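Local coordinates for cobalamin biosynthesis protein CobN (Mycobacterium tuberculosis, PDB 7C6O) that is the large catalytic subunit of cobaltochelatase, which inserts cobalt into the corrin ring during cobalamin (vitamin B12) biosynthesis, at residues 659-667 / 1112-1120; 898-907 / 951-962. All blocks are in the same frame, centred on the assembly; numbering follows the deposited sequence. Where two conformers were deposited one is given.

Contact 1. Residues 659-667 / 1112-1120; sequences RAAKMDHDL and SEETTRVFR
R1120 and D666 show how one arginine can join two distant pieces of chain by using several edges of its guanidinium group. The charged pairing comes first. R1120 grips the carboxylate side-on, with NE 2.6 Å from D666 OD2 and NH2 2.9 Å from D666 OD1. Both oxygens lie near the guanidinium plane, but the two flat groups are turned 35° apart: NH2 meets OD1 on its syn side, whereas NE approaches OD2 from above the carboxylate plane. The arginine chain is extended from CG to NE, which carries its head across to the turn at 661-663.

Bonds to backbone oxygen form the second group. NH2 of R1120 also donates to A661 O over 3.0 Å, and a water bridges that same carbonyl to R1120 NH1. Two direct bonds on NH2, with NE and NH1 also engaged, should fix the rotation of the head. Further along, water links H665 O to S1112 OG, and another water joins D666 O to T1116 OG1.

Van der Waals contacts complete the junction. M663 CG lies over one face of the R1120 guanidinium, displaced toward its rim, 3.7 Å from R1120 NH2. H665, with CG trans to the backbone N (chi1 -178°), brings its ring obliquely toward helix 1111-1123, H665 CE1 lying 3.4 Å from T1116 CG2. W1163 of helix 1162-1174 meets that ring with its plane almost perpendicular.

K662, at positive phi, closes helix 647-660 in a Schellman motif. The result is a Schellman-terminated helix end joined to helix 1111-1123 by a side-on arginine-carboxylate salt bridge and a bond to A661 O, set among packed helices 624-642, 675-694 and 1162-1174.

Contact 2. Residues 898-907 / 951-962; sequences IAEVLALLGV and VVTMLDDAVRLV
No aromatic ring or other flat group enters the packing of I898, L902 and L905 against V951, L955 and A958; the guanidinium of R960 instead has D956 CG at its edge, in plane, along its own helix. Across the contact the side chains meet through apolar groups, with no hydrogen bond. I898 and V951 reach tip to tip, I898 CD1 lying 3.6 Å from V951 CG1. With CG opposite the carbonyl carbon (chi1 -66°) and chi2 trans, L955 extends CD2 among I898 CG2, V901 CG1 (3.8 Å) and L902 CD2, crossing each side chain at about a right angle. The small A958 admits L902, whose CD2 comes to 3.6 Å from A958 CB, while L905 CD1 touches both A958 CB and V959 CG2. M954 SD adds a looser touch on L902 CD1.

G906 ends helix 896-905 in a Schellman motif. Just beyond it, V907 CG2 presses on V962 CG1 at 3.5 Å, a tight pair.

The short helical segments run 6° apart, axes 10.3 Å from each other: two near-parallel helices on one face of a sheet, both reaching strand 935-940 (V901 on V936 and V938, V952 on I940), as in alpha/beta folds.

In the fold
Contact 2 falls within the 444 residues of chain that separate the two segments of contact 1, yet the two do not touch: their centres are 36 Å apart and their nearest atoms about 14 Å. One is a buried apolar helix pair beside a mixed sheet, the other a partly buried polar junction nearer the periphery. They share that sheet, since strand 1107-1110 at its edge runs straight into helix 1111-1123. Helix 853-874 links them further, with R869 paired to E1113 of contact 1 and W856 and A863 packed on A899 and A903, on the side of helix 896-905 turned from helix 949-963. The sodium ion, bound by D125 and S127, belongs to neither contact.

Contact 1. Residues 659-667 / 1112-1120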
loop_
_atom_site.group_PDB
_atom_site.type_symbol
_atom_site.label_atom_id
_atom_site.label_comp_id
_atom_site.label_asym_id
_atom_site.label_seq_id
_atom_site.Cartn_x
_atom_site.Cartn_y
_atom_site.Cartn_z
ATOM N N ARG A 659 8.782 19.123 39.132
ATOM C CA ARG A 659 8.068 18.180 39.988
ATOM C C ARG A 659 6.574 18.476 40.015
ATOM O O ARG A 659 5.753 17.557 39.915
ATOM C CB ARG A 659 8.646 18.217 41.406
ATOM C CG ARG A 659 10.029 17.593 41.536
ATOM C CD ARG A 659 9.948 16.075 41.591
ATOM N NE ARG A 659 9.465 15.610 42.889
ATOM C CZ ARG A 659 9.095 14.360 43.148
ATOM N NH1 ARG A 659 9.146 13.439 42.194
ATOM N NH2 ARG A 659 8.670 14.029 44.361
ATOM N N ALA A 660 6.204 19.752 40.136
ATOM C CA ALA A 660 4.792 20.108 40.252
ATOM C C ALA A 660 4.021 19.769 38.981
ATOM O O ALA A 660 2.852 19.367 39.046
ATOM C CB ALA A 660 4.654 21.595 40.587
ATOM N N ALA A 661 4.653 19.918 37.820
ATOM C CA ALA A 661 4.007 19.652 36.541
ATOM C C ALA A 661 4.171 18.211 36.072
ATOM O O ALA A 661 3.725 17.885 34.964
ATOM C CB ALA A 661 4.551 20.601 35.468
ATOM N N LYS A 662 4.793 17.349 36.880
ATOM C CA LYS A 662 5.037 15.941 36.558
ATOM C C LYS A 662 5.981 15.767 35.373
ATOM O O LYS A 662 5.980 14.713 34.726
ATOM C CB LYS A 662 3.728 15.181 36.290
ATOM C CG LYS A 662 2.662 15.374 37.356
ATOM C CD LYS A 662 3.161 14.967 38.725
ATOM C CE LYS A 662 3.393 13.470 38.813
ATOM N NZ LYS A 662 3.941 13.096 40.145
ATOM N N MET A 663 6.798 16.775 35.068
ATOM C CA MET A 663 7.734 16.648 33.958
ATOM C C MET A 663 8.885 15.704 34.266
ATOM O O MET A 663 9.589 15.294 33.337
ATOM C CB MET A 663 8.283 18.017 33.568
ATOM C CG MET A 663 7.231 18.952 33.011
ATOM S SD MET A 663 7.879 20.622 32.881
ATOM C CE MET A 663 6.439 21.485 32.253
ATOM N N ASP A 664 9.093 15.349 35.536
ATOM C CA ASP A 664 10.069 14.318 35.857
ATOM C C ASP A 664 9.691 12.980 35.241
ATOM O O ASP A 664 10.567 12.134 35.035
ATOM C CB ASP A 664 10.231 14.191 37.376
ATOM C CG ASP A 664 8.908 14.010 38.095
ATOM O OD1 ASP A 664 7.873 14.497 37.593
ATOM O OD2 ASP A 664 8.908 13.385 39.175
ATOM N N HIS A 665 8.409 12.776 34.934
ATOM C CA HIS A 665 8.005 11.597 34.177
ATOM C C HIS A 665 8.463 11.701 32.726
ATOM O O HIS A 665 9.066 10.765 32.186
ATOM C CB HIS A 665 6.487 11.417 34.261
ATOM C CG HIS A 665 5.982 10.201 33.548
ATOM N ND1 HIS A 665 5.029 10.263 32.555
ATOM C CD2 HIS A 665 6.302 8.893 33.680
ATOM C CE1 HIS A 665 4.780 9.044 32.109
ATOM N NE2 HIS A 665 5.542 8.195 32.773
ATOM N N ASP A 666 8.187 12.840 32.080
ATOM C CA ASP A 666 8.660 13.066 30.715
ATOM C C ASP A 666 10.170 12.902 30.619
ATOM O O ASP A 666 10.683 12.339 29.643
ATOM C CB ASP A 666 8.273 14.467 30.243
ATOM C CG ASP A 666 6.800 14.750 30.391
ATOM O OD1 ASP A 666 6.294 14.703 31.532
ATOM O OD2 ASP A 666 6.153 15.045 29.365
ATOM N N LEU A 667 10.895 13.395 31.618
ATOM C CA LEU A 667 12.347 13.473 31.582
ATOM C C LEU A 667 13.031 12.243 32.161
ATOM O O LEU A 667 14.266 12.181 32.151
ATOM C CB LEU A 667 12.810 14.728 32.327
ATOM C CG LEU A 667 12.306 16.042 31.728
ATOM C CD1 LEU A 667 12.501 17.192 32.699
ATOM C CD2 LEU A 667 13.008 16.334 30.408
ATOM N N SER A 1112 7.783 5.078 26.429
ATOM C CA SER A 1112 7.284 6.003 27.445
ATOM C C SER A 1112 7.613 7.447 27.085
ATOM O O SER A 1112 6.772 8.340 27.244
ATOM C CB SER A 1112 7.862 5.652 28.814
ATOM O OG SER A 1112 7.488 6.629 29.771
ATOM N N GLU A 1113 8.833 7.690 26.594
ATOM C CA GLU A 1113 9.220 9.035 26.179
ATOM C C GLU A 1113 8.372 9.522 25.012
ATOM O O GLU A 1113 7.924 10.675 24.999
ATOM C CB GLU A 1113 10.707 9.065 25.807
ATOM C CG GLU A 1113 11.651 8.999 27.001
ATOM C CD GLU A 1113 13.104 8.797 26.599
ATOM O OE1 GLU A 1113 13.367 8.412 25.439
ATOM O OE2 GLU A 1113 13.990 9.021 27.450
ATOM N N GLU A 1114 8.147 8.663 24.017
ATOM C CA GLU A 1114 7.351 9.074 22.864
ATOM C C GLU A 1114 5.899 9.319 23.255
ATOM O O GLU A 1114 5.254 10.232 22.723
ATOM C CB GLU A 1114 7.449 8.021 21.758
ATOM C CG GLU A 1114 6.591 8.312 20.525
ATOM C CD GLU A 1114 7.110 9.458 19.672
ATOM O OE1 GLU A 1114 8.162 10.041 20.008
ATOM O OE2 GLU A 1114 6.463 9.776 18.653
ATOM N N THR A 1115 5.368 8.525 24.189
ATOM C CA THR A 1115 3.983 8.708 24.614
ATOM C C THR A 1115 3.794 10.056 25.300
ATOM O O THR A 1115 2.862 10.803 24.980
ATOM C CB THR A 1115 3.553 7.567 25.538
ATOM O OG1 THR A 1115 3.681 6.314 24.849
ATOM C CG2 THR A 1115 2.100 7.755 25.972
ATOM N N THR A 1116 4.681 10.394 26.242
ATOM C CA THR A 1116 4.567 11.685 26.916
ATOM C C THR A 1116 4.830 12.841 25.960
ATOM O O THR A 1116 4.222 13.905 26.106
ATOM C CB THR A 1116 5.518 11.760 28.112
ATOM O OG1 THR A 1116 6.872 11.597 27.673
ATOM C CG2 THR A 1116 5.182 10.678 29.124
ATOM N N ARG A 1117 5.731 12.659 24.989
ATOM C CA ARG A 1117 5.944 13.688 23.975
ATOM C C ARG A 1117 4.673 13.935 23.173
ATOM O O ARG A 1117 4.257 15.083 22.983
ATOM C CB ARG A 1117 7.090 13.286 23.047
ATOM C CG ARG A 1117 8.476 13.588 23.585
ATOM C CD ARG A 1117 9.531 12.881 22.755
ATOM N NE ARG A 1117 10.887 13.262 23.138
ATOM C CZ ARG A 1117 11.659 14.082 22.432
ATOM N NH1 ARG A 1117 11.213 14.604 21.298
ATOM N NH2 ARG A 1117 12.880 14.375 22.854
ATOM N N VAL A 1118 4.045 12.861 22.690
ATOM C CA VAL A 1118 2.793 12.994 21.949
ATOM C C VAL A 1118 1.707 13.571 22.846
ATOM O O VAL A 1118 0.895 14.400 22.412
ATOM C CB VAL A 1118 2.384 11.631 21.355
ATOM C CG1 VAL A 1118 0.954 11.665 20.846
ATOM C CG2 VAL A 1118 3.340 11.239 20.237
ATOM N N PHE A 1119 1.691 13.162 24.119
ATOM C CA PHE A 1119 0.671 13.640 25.048
ATOM C C PHE A 1119 0.741 15.155 25.209
ATOM O O PHE A 1119 -0.275 15.851 25.105
ATOM C CB PHE A 1119 0.831 12.944 26.402
ATOM C CG PHE A 1119 -0.328 13.156 27.341
ATOM C CD1 PHE A 1119 -1.470 12.377 27.242
ATOM C CD2 PHE A 1119 -0.272 14.128 28.327
ATOM C CE1 PHE A 1119 -2.534 12.565 28.105
ATOM C CE2 PHE A 1119 -1.332 14.319 29.195
ATOM C CZ PHE A 1119 -2.463 13.538 29.084
ATOM N N ARG A 1120 1.941 15.688 25.443
ATOM C CA ARG A 1120 2.060 17.122 25.683
ATOM C C ARG A 1120 2.045 17.926 24.387
ATOM O O ARG A 1120 1.436 18.998 24.334
ATOM C CB ARG A 1120 3.330 17.420 26.476
ATOM C CG ARG A 1120 3.323 16.871 27.890
ATOM C CD ARG A 1120 4.332 17.621 28.724
ATOM N NE ARG A 1120 4.598 16.998 30.016
ATOM C CZ ARG A 1120 4.013 17.350 31.154
ATOM N NH1 ARG A 1120 3.109 18.321 31.170
ATOM N NH2 ARG A 1120 4.337 16.727 32.280
HETATM O O HOH W 1 1.739 19.222 33.602
HETATM O O HOH W 2 8.653 9.405 29.545
HETATM O O HOH W 3 9.420 12.586 26.706
#

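Contact 2. Residues 898-907 / 951-962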
loop_
_atom_site.group_PDB
_atom_site.type_symbol
_atom_site.label_atom_id
_atom_site.label_comp_id
_atom_site.label_asym_id
_atom_site.label_seq_id
_atom_site.Cartn_x
_atom_site.Cartn_y
_atom_site.Cartn_z
ATOM N N ILE A 898 13.389 -2.306 6.322
ATOM C CA ILE A 898 14.097 -3.444 5.743
ATOM C C ILE A 898 15.597 -3.285 5.937
ATOM O O ILE A 898 16.296 -4.227 6.331
ATOM C CB ILE A 898 13.737 -3.589 4.254
ATOM C CG1 ILE A 898 12.218 -3.676 4.079
ATOM C CG2 ILE A 898 14.443 -4.797 3.655
ATOM C CD1 ILE A 898 11.741 -3.228 2.711
ATOM N N ALA A 899 16.111 -2.084 5.661
ATOM C CA ALA A 899 17.535 -1.825 5.830
ATOM C C ALA A 899 17.962 -1.987 7.283
ATOM O O ALA A 899 19.072 -2.454 7.562
ATOM C CB ALA A 899 17.871 -0.423 5.324
ATOM N N GLU A 900 17.094 -1.608 8.226
ATOM C CA GLU A 900 17.446 -1.746 9.635
ATOM C C GLU A 900 17.623 -3.210 10.014
ATOM O O GLU A 900 18.567 -3.562 10.731
ATOM C CB GLU A 900 16.385 -1.090 10.521
ATOM C CG GLU A 900 16.760 -1.085 11.999
ATOM C CD GLU A 900 15.685 -0.482 12.886
ATOM O OE1 GLU A 900 14.589 -0.177 12.377
ATOM O OE2 GLU A 900 15.939 -0.318 14.100
ATOM N N VAL A 901 16.726 -4.079 9.542
ATOM C CA VAL A 901 16.870 -5.510 9.794
ATOM C C VAL A 901 18.194 -6.016 9.232
ATOM O O VAL A 901 18.957 -6.707 9.917
ATOM C CB VAL A 901 15.679 -6.284 9.198
ATOM C CG1 VAL A 901 15.887 -7.782 9.368
ATOM C CG2 VAL A 901 14.373 -5.844 9.849
ATOM N N LEU A 902 18.483 -5.675 7.976
ATOM C CA LEU A 902 19.734 -6.097 7.354
ATOM C C LEU A 902 20.941 -5.560 8.116
ATOM O O LEU A 902 21.924 -6.281 8.325
ATOM C CB LEU A 902 19.768 -5.642 5.895
ATOM C CG LEU A 902 18.736 -6.301 4.975
ATOM C CD1 LEU A 902 18.790 -5.717 3.569
ATOM C CD2 LEU A 902 18.948 -7.805 4.934
ATOM N N ALA A 903 20.881 -4.297 8.548
ATOM C CA ALA A 903 22.007 -3.705 9.266
ATOM C C ALA A 903 22.246 -4.403 10.598
ATOM O O ALA A 903 23.398 -4.637 10.986
ATOM C CB ALA A 903 21.770 -2.209 9.477
ATOM N N LEU A 904 21.175 -4.741 11.319
ATOM C CA LEU A 904 21.338 -5.435 12.593
ATOM C C LEU A 904 21.976 -6.804 12.394
ATOM O O LEU A 904 22.849 -7.213 13.173
ATOM C CB LEU A 904 19.987 -5.564 13.297
ATOM C CG LEU A 904 19.391 -4.266 13.844
ATOM C CD1 LEU A 904 17.922 -4.450 14.196
ATOM C CD2 LEU A 904 20.182 -3.797 15.056
ATOM N N LEU A 905 21.557 -7.525 11.349
ATOM C CA LEU A 905 22.145 -8.819 11.023
ATOM C C LEU A 905 23.575 -8.700 10.514
ATOM O O LEU A 905 24.314 -9.689 10.547
ATOM C CB LEU A 905 21.297 -9.534 9.967
ATOM C CG LEU A 905 19.851 -9.866 10.335
ATOM C CD1 LEU A 905 19.132 -10.480 9.147
ATOM C CD2 LEU A 905 19.808 -10.798 11.531
ATOM N N GLY A 906 23.976 -7.526 10.035
ATOM C CA GLY A 906 25.298 -7.368 9.462
ATOM C C GLY A 906 25.370 -7.754 8.001
ATOM O O GLY A 906 26.380 -8.318 7.562
ATOM N N VAL A 907 24.321 -7.468 7.235
ATOM C CA VAL A 907 24.231 -7.833 5.827
ATOM C C VAL A 907 23.952 -6.573 5.023
ATOM O O VAL A 907 23.053 -5.796 5.367
ATOM C CB VAL A 907 23.137 -8.888 5.582
ATOM C CG1 VAL A 907 23.011 -9.195 4.097
ATOM C CG2 VAL A 907 23.443 -10.144 6.361
ATOM N N VAL A 951 10.965 -8.967 -0.760
ATOM C CA VAL A 951 11.637 -8.541 0.464
ATOM C C VAL A 951 11.511 -9.598 1.553
ATOM O O VAL A 951 12.461 -9.842 2.305
ATOM C CB VAL A 951 11.082 -7.186 0.930
ATOM C CG1 VAL A 951 11.738 -6.776 2.231
ATOM C CG2 VAL A 951 11.295 -6.123 -0.138
ATOM N N VAL A 952 10.337 -10.228 1.667
ATOM C CA VAL A 952 10.165 -11.331 2.612
ATOM C C VAL A 952 11.221 -12.399 2.364
ATOM O O VAL A 952 11.876 -12.888 3.294
ATOM C CB VAL A 952 8.743 -11.912 2.504
ATOM C CG1 VAL A 952 8.621 -13.185 3.332
ATOM C CG2 VAL A 952 7.710 -10.881 2.945
ATOM N N THR A 953 11.402 -12.774 1.097
ATOM C CA THR A 953 12.446 -13.731 0.752
ATOM C C THR A 953 13.829 -13.157 1.033
ATOM O O THR A 953 14.718 -13.870 1.513
ATOM C CB THR A 953 12.316 -14.131 -0.716
ATOM O OG1 THR A 953 10.987 -14.605 -0.968
ATOM C CG2 THR A 953 13.303 -15.227 -1.054
ATOM N N MET A 954 14.024 -11.867 0.749
ATOM C CA MET A 954 15.318 -11.232 0.983
ATOM C C MET A 954 15.700 -11.277 2.459
ATOM O O MET A 954 16.839 -11.612 2.807
ATOM C CB MET A 954 15.285 -9.788 0.482
ATOM C CG MET A 954 16.564 -9.006 0.758
ATOM S SD MET A 954 16.332 -7.222 0.629
ATOM C CE MET A 954 15.680 -7.062 -1.029
ATOM N N LEU A 955 14.763 -10.932 3.344
ATOM C CA LEU A 955 15.072 -10.944 4.771
ATOM C C LEU A 955 15.294 -12.365 5.275
ATOM O O LEU A 955 16.176 -12.604 6.108
ATOM C CB LEU A 955 13.958 -10.259 5.562
ATOM C CG LEU A 955 13.792 -8.756 5.320
ATOM C CD1 LEU A 955 12.658 -8.206 6.166
ATOM C CD2 LEU A 955 15.089 -8.011 5.612
ATOM N N ASP A 956 14.509 -13.322 4.779
ATOM C CA ASP A 956 14.726 -14.713 5.160
ATOM C C ASP A 956 16.088 -15.205 4.683
ATOM O O ASP A 956 16.792 -15.908 5.418
ATOM C CB ASP A 956 13.606 -15.591 4.601
ATOM C CG ASP A 956 13.703 -17.029 5.077
ATOM O OD1 ASP A 956 13.850 -17.244 6.298
ATOM O OD2 ASP A 956 13.616 -17.945 4.233
ATOM N N ASP A 957 16.480 -14.835 3.460
ATOM C CA ASP A 957 17.804 -15.199 2.961
ATOM C C ASP A 957 18.909 -14.640 3.849
ATOM O O ASP A 957 19.928 -15.302 4.077
ATOM C CB ASP A 957 17.989 -14.703 1.526
ATOM C CG ASP A 957 17.201 -15.513 0.516
ATOM O OD1 ASP A 957 16.686 -16.595 0.873
ATOM O OD2 ASP A 957 17.098 -15.062 -0.645
ATOM N N ALA A 958 18.726 -13.419 4.360
ATOM C CA ALA A 958 19.771 -12.794 5.166
ATOM C C ALA A 958 19.940 -13.502 6.504
ATOM O O ALA A 958 21.069 -13.704 6.965
ATOM C CB ALA A 958 19.457 -11.313 5.380
ATOM N N VAL A 959 18.830 -13.876 7.143
ATOM C CA VAL A 959 18.900 -14.600 8.411
ATOM C C VAL A 959 19.625 -15.927 8.228
ATOM O O VAL A 959 20.540 -16.268 8.988
ATOM C CB VAL A 959 17.489 -14.812 8.988
ATOM C CG1 VAL A 959 17.551 -15.736 10.198
ATOM C CG2 VAL A 959 16.857 -13.482 9.353
ATOM N N ARG A 960 19.215 -16.704 7.221
ATOM C CA ARG A 960 19.863 -17.986 6.972
ATOM C C ARG A 960 21.315 -17.805 6.555
ATOM O O ARG A 960 22.166 -18.634 6.900
ATOM C CB ARG A 960 19.084 -18.766 5.913
ATOM C CG ARG A 960 17.773 -19.340 6.430
ATOM C CD ARG A 960 17.022 -20.112 5.355
ATOM N NE ARG A 960 16.346 -19.220 4.420
ATOM C CZ ARG A 960 16.769 -18.965 3.187
ATOM N NH1 ARG A 960 17.870 -19.542 2.726
ATOM N NH2 ARG A 960 16.084 -18.136 2.414
ATOM N N LEU A 961 21.616 -16.729 5.825
ATOM C CA LEU A 961 22.993 -16.422 5.454
ATOM C C LEU A 961 23.883 -16.326 6.689
ATOM O O LEU A 961 24.886 -17.039 6.806
ATOM C CB LEU A 961 23.032 -15.115 4.659
ATOM C CG LEU A 961 24.048 -14.910 3.532
ATOM C CD1 LEU A 961 23.976 -13.475 3.026
ATOM C CD2 LEU A 961 25.469 -15.255 3.956
ATOM N N VAL A 962 23.523 -15.449 7.630
ATOM C CA VAL A 962 24.374 -15.222 8.793
ATOM C C VAL A 962 24.258 -16.330 9.830
ATOM O O VAL A 962 25.194 -16.527 10.615
ATOM C CB VAL A 962 24.066 -13.866 9.451
ATOM C CG1 VAL A 962 24.359 -12.742 8.484
ATOM C CG2 VAL A 962 22.620 -13.806 9.926
#